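Local coordinates for transcriptional regulator (Thermus thermophilus, PDB 2H0A), which probably regulates transcription as a CcpA-like repressor of the LacI type, with a core built like the periplasmic sugar-binding proteins, at residues 237-242 against 258-263. Sequence-based numbering, arbitrary orientation.
Sequences GARAAQ and VRFEPV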
# COMPACT_ATOMS: atom_id res chain seq x y z
N GLY A 237 7.68 -20.86 3.08
CA GLY A 237 8.19 -20.28 4.31
C GLY A 237 8.68 -21.40 5.22
O GLY A 237 9.78 -21.32 5.79
N ALA A 238 7.86 -22.44 5.36
CA ALA A 238 8.22 -23.60 6.17
C ALA A 238 9.54 -24.22 5.70
O ALA A 238 10.38 -24.58 6.51
CB ALA A 238 7.11 -24.65 6.11
N ARG A 239 9.72 -24.33 4.39
CA ARG A 239 10.96 -24.89 3.86
C ARG A 239 12.11 -23.96 4.19
O ARG A 239 13.20 -24.40 4.55
CB ARG A 239 10.87 -25.09 2.34
CG ARG A 239 12.17 -25.56 1.69
CD ARG A 239 12.72 -26.83 2.37
NE ARG A 239 11.74 -27.91 2.38
CZ ARG A 239 11.91 -29.08 2.99
NH1 ARG A 239 13.04 -29.32 3.64
NH2 ARG A 239 10.95 -29.99 2.95
N ALA A 240 11.86 -22.66 4.05
CA ALA A 240 12.87 -21.64 4.36
C ALA A 240 13.29 -21.77 5.82
O ALA A 240 14.47 -21.64 6.15
CB ALA A 240 12.29 -20.27 4.12
N ALA A 241 12.33 -22.03 6.69
CA ALA A 241 12.62 -22.19 8.11
C ALA A 241 13.48 -23.43 8.37
O ALA A 241 14.50 -23.35 9.06
CB ALA A 241 11.31 -22.28 8.90
N GLN A 242 13.08 -24.57 7.81
CA GLN A 242 13.81 -25.83 8.00
C GLN A 242 15.27 -25.72 7.60
O GLN A 242 16.15 -26.17 8.34
CB GLN A 242 13.15 -26.96 7.20
CG GLN A 242 13.90 -28.30 7.31
CD GLN A 242 13.87 -28.92 8.70
OE1 GLN A 242 14.73 -29.74 9.04
NE2 GLN A 242 12.87 -28.56 9.51
N VAL A 258 16.09 -24.66 -3.32
CA VAL A 258 14.83 -25.41 -3.39
C VAL A 258 13.79 -24.65 -4.21
O VAL A 258 13.44 -23.51 -3.89
CB VAL A 258 14.26 -25.71 -1.98
CG1 VAL A 258 12.86 -26.30 -2.09
CG2 VAL A 258 15.16 -26.70 -1.26
N ARG A 259 13.31 -25.29 -5.27
CA ARG A 259 12.35 -24.71 -6.19
C ARG A 259 10.95 -25.31 -6.09
O ARG A 259 10.77 -26.53 -6.16
CB ARG A 259 12.90 -24.84 -7.61
CG ARG A 259 11.89 -24.75 -8.74
CD ARG A 259 12.59 -25.04 -10.07
NE ARG A 259 11.65 -25.17 -11.18
CZ ARG A 259 10.86 -26.22 -11.38
NH1 ARG A 259 10.89 -27.26 -10.55
NH2 ARG A 259 10.01 -26.22 -12.40
N PHE A 260 9.96 -24.44 -5.92
CA PHE A 260 8.57 -24.87 -5.82
C PHE A 260 7.87 -24.63 -7.16
O PHE A 260 8.36 -23.87 -7.99
CB PHE A 260 7.86 -24.10 -4.70
CG PHE A 260 8.21 -24.58 -3.32
CD1 PHE A 260 9.48 -24.39 -2.79
CD2 PHE A 260 7.25 -25.23 -2.54
CE1 PHE A 260 9.80 -24.85 -1.51
CE2 PHE A 260 7.57 -25.69 -1.25
CZ PHE A 260 8.84 -25.50 -0.74
N GLU A 261 6.73 -25.29 -7.37
CA GLU A 261 5.98 -25.12 -8.61
C GLU A 261 4.56 -24.69 -8.32
O GLU A 261 3.92 -25.20 -7.41
CB GLU A 261 5.94 -26.41 -9.43
CG GLU A 261 7.29 -26.98 -9.86
CD GLU A 261 7.15 -28.14 -10.85
OE1 GLU A 261 6.25 -29.00 -10.66
OE2 GLU A 261 7.96 -28.21 -11.81
N PRO A 262 4.04 -23.74 -9.10
CA PRO A 262 2.67 -23.25 -8.93
C PRO A 262 1.72 -24.20 -9.65
O PRO A 262 2.14 -24.98 -10.50
CB PRO A 262 2.73 -21.88 -9.58
CG PRO A 262 3.66 -22.12 -10.73
CD PRO A 262 4.76 -22.94 -10.11
N VAL A 263 0.44 -24.15 -9.30
CA VAL A 263 -0.52 -25.05 -9.93
C VAL A 263 -1.82 -24.33 -10.21
O VAL A 263 -2.27 -23.50 -9.42
CB VAL A 263 -0.79 -26.29 -9.03
CG1 VAL A 263 -1.43 -25.84 -7.73
CG2 VAL A 263 -1.68 -27.28 -9.75
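R239 and F260 meet where an arginine on helix 233-248 lays the start of its aliphatic chain against the rim of a phenyl ring, an instance of how the apolar base of an exposed, charged residue can pack on a strand running under its helix. Its CB lies near the plane of the F260 ring, at the edge, 3.7 Å from CZ and slightly farther from CE1. CG, placed anti to the backbone N (chi1 175°), bridges the ring and V258, 3.9 Å from CG1 of V258 and 4.0 Å from CE1 of F260. Beyond CG the chain bends at both chi2 and chi3; CD stays only loosely near V258, and NE and the guanidinium group touch neither strand residue. The group's plane stands 40° from that of the ring, and no hydrogen bond or ion pair crosses the contact. The grip is therefore purely apolar. Were F260 replaced by alanine, R239 CB would probably lose its ring-edge partner, and A235 and M236 the ring they touch. One residue along the strand from V258, R259 pairs with E261 through NH2 and OE2 (2.9 Å) and also with D97. Backbone hydrogen bonds tie V258 and F260 to S93, Y95 and D97, on and just after strand 92-96. In this periplasmic binding-protein-like fold the contact thus joins helix 233-248 to strand 257-265, next to strand 92-96 in the mixed sheet, with A240 also on V94 of that neighbour, while A238 and A241 turn to helix 12-25.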